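Putative metal resistance protein (Proteus mirabilis, PDB 6C29) is ScsB, probably a membrane protein-disulfide reductase, whose N-terminal periplasmic tandem immunoglobulin-fold domain, described here, primes the disulfide isomerase ScsC. Local coordinates at residues N104-T110 against D122-D128. Numbering follows the deposited sequence.
Sequences NLNGVLT and DYSLNLD
Residues 104-110 and 122-128 are the two arms of an antiparallel beta hairpin. Both are extended, and their axes run at 156° with a closest approach of 4.5 Å. Asn104 faces Asp128, and the register holds without a bulge to Thr110 opposite Asp122. Leu105 N, Gly107 N and Leu109 N donate to Leu127 O, Leu125 O and Tyr123 O, each at 2.9 Å. Leu127 N, Leu125 N and Tyr123 N donate back to Leu105 O, Gly107 O and Leu109 O, each at 2.8 Å. The face carrying Asn104, Asn106, Val108, Thr110, Asp122, Ser124, Asn126 and Asp128 is polar except for Val108. Here Asn106 (chi1 m) sends ND2 to Asn126 OD1, 2.9 Å. A water also donates to Asn126 OD1 (2.8 Å) and to Gly107 O (3.0 Å). A second water accepts from Asn106 ND2 and donates to Asn104 OD1, both 3.3 Å. Thr110 OG1 donates to Asp122 OD1, 2.8 Å. Asp128 OD1 turns instead to the backbone N of Asn130. The other face is buried and largely apolar: Leu109 CB meets Leu125 CD1 at 4.1 Å, Leu105 CB meets Leu127 CB at 4.3 Å, and Leu109 CD2 meets Tyr123 CD1 at 4.3 Å. One polar and one apolar face suit a surface strand pair of a beta sandwich, here the immunoglobulin-like DsbD N-terminal region. Strand 57-60 pairs with the far edge of 104-110, while strands 8-10 and 16-24 cover the apolar face, touching Leu109, Tyr123, Leu125 and Leu127.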
# COMPACT_ATOMS: atom_id res chain seq x y z
N ASN A 104 22.57 10.39 -10.85
CA ASN A 104 21.93 9.21 -11.38
C ASN A 104 21.31 8.37 -10.29
O ASN A 104 21.85 8.22 -9.19
CB ASN A 104 22.95 8.40 -12.17
CG ASN A 104 23.50 9.17 -13.35
OD1 ASN A 104 22.87 9.25 -14.40
ND2 ASN A 104 24.67 9.78 -13.16
N LEU A 105 20.15 7.82 -10.59
CA LEU A 105 19.48 6.95 -9.67
C LEU A 105 19.14 5.69 -10.43
O LEU A 105 18.46 5.72 -11.46
CB LEU A 105 18.25 7.66 -9.10
CG LEU A 105 17.54 6.97 -7.95
CD1 LEU A 105 18.44 6.71 -6.78
CD2 LEU A 105 16.40 7.87 -7.54
N ASN A 106 19.66 4.58 -9.93
CA ASN A 106 19.46 3.28 -10.53
C ASN A 106 18.88 2.38 -9.51
O ASN A 106 19.36 2.35 -8.37
CB ASN A 106 20.78 2.71 -11.05
CG ASN A 106 21.52 3.70 -11.90
OD1 ASN A 106 22.42 4.40 -11.44
ND2 ASN A 106 21.11 3.80 -13.15
N GLY A 107 17.83 1.67 -9.88
CA GLY A 107 17.23 0.74 -8.95
C GLY A 107 16.63 -0.45 -9.67
O GLY A 107 16.50 -0.47 -10.89
N VAL A 108 16.31 -1.48 -8.90
CA VAL A 108 15.60 -2.63 -9.43
C VAL A 108 14.29 -2.77 -8.68
O VAL A 108 14.26 -2.95 -7.46
CB VAL A 108 16.42 -3.90 -9.29
CG1 VAL A 108 15.59 -5.10 -9.74
CG2 VAL A 108 17.71 -3.78 -10.09
N LEU A 109 13.19 -2.64 -9.41
CA LEU A 109 11.86 -2.89 -8.90
C LEU A 109 11.56 -4.37 -9.02
O LEU A 109 11.56 -4.89 -10.14
CB LEU A 109 10.82 -2.09 -9.69
CG LEU A 109 9.35 -2.48 -9.51
CD1 LEU A 109 8.85 -2.12 -8.13
CD2 LEU A 109 8.50 -1.83 -10.61
N THR A 110 11.27 -5.05 -7.91
CA THR A 110 10.73 -6.40 -7.96
C THR A 110 9.22 -6.25 -7.86
O THR A 110 8.67 -5.98 -6.78
CB THR A 110 11.27 -7.27 -6.85
OG1 THR A 110 12.71 -7.35 -6.97
CG2 THR A 110 10.63 -8.69 -6.93
N ASP A 122 11.53 -8.50 -12.24
CA ASP A 122 12.45 -7.39 -11.99
C ASP A 122 12.46 -6.40 -13.15
O ASP A 122 12.60 -6.79 -14.30
CB ASP A 122 13.86 -7.90 -11.76
CG ASP A 122 14.06 -8.50 -10.38
OD1 ASP A 122 13.14 -8.42 -9.54
OD2 ASP A 122 15.16 -9.04 -10.13
N TYR A 123 12.35 -5.11 -12.83
CA TYR A 123 12.44 -4.01 -13.78
C TYR A 123 13.59 -3.11 -13.39
O TYR A 123 13.65 -2.66 -12.25
CB TYR A 123 11.13 -3.21 -13.83
CG TYR A 123 9.96 -3.99 -14.37
CD1 TYR A 123 9.22 -4.81 -13.56
CD2 TYR A 123 9.59 -3.90 -15.69
CE1 TYR A 123 8.16 -5.55 -14.05
CE2 TYR A 123 8.55 -4.63 -16.19
CZ TYR A 123 7.82 -5.44 -15.37
OH TYR A 123 6.77 -6.19 -15.83
N SER A 124 14.50 -2.81 -14.31
CA SER A 124 15.62 -1.93 -14.01
C SER A 124 15.22 -0.50 -14.31
O SER A 124 14.86 -0.17 -15.45
CB SER A 124 16.84 -2.33 -14.83
OG SER A 124 17.31 -3.59 -14.42
N LEU A 125 15.25 0.32 -13.27
CA LEU A 125 14.87 1.73 -13.35
C LEU A 125 16.14 2.57 -13.37
O LEU A 125 16.87 2.59 -12.41
CB LEU A 125 13.99 2.11 -12.14
CG LEU A 125 12.82 1.17 -11.89
CD1 LEU A 125 12.11 1.64 -10.62
CD2 LEU A 125 11.89 1.14 -13.11
N ASN A 126 16.39 3.26 -14.47
CA ASN A 126 17.54 4.12 -14.61
C ASN A 126 17.07 5.54 -14.85
O ASN A 126 16.40 5.83 -15.84
CB ASN A 126 18.41 3.59 -15.76
CG ASN A 126 18.86 2.15 -15.52
OD1 ASN A 126 19.43 1.82 -14.48
ND2 ASN A 126 18.56 1.28 -16.48
N LEU A 127 17.39 6.42 -13.91
CA LEU A 127 16.93 7.82 -13.93
C LEU A 127 18.11 8.78 -13.95
O LEU A 127 19.01 8.69 -13.11
CB LEU A 127 16.05 8.11 -12.72
CG LEU A 127 14.73 7.32 -12.62
CD1 LEU A 127 14.24 7.26 -11.19
CD2 LEU A 127 13.73 7.98 -13.52
N ASP A 128 18.09 9.71 -14.91
CA ASP A 128 19.11 10.75 -15.01
C ASP A 128 18.55 12.03 -14.40
O ASP A 128 17.75 12.72 -15.01
CB ASP A 128 19.53 10.96 -16.46
CG ASP A 128 20.67 11.99 -16.62
OD1 ASP A 128 21.05 12.64 -15.62
OD2 ASP A 128 21.17 12.15 -17.76
O HOH W 1 20.88 6.65 -14.77
O HOH W 2 18.88 -0.32 -12.71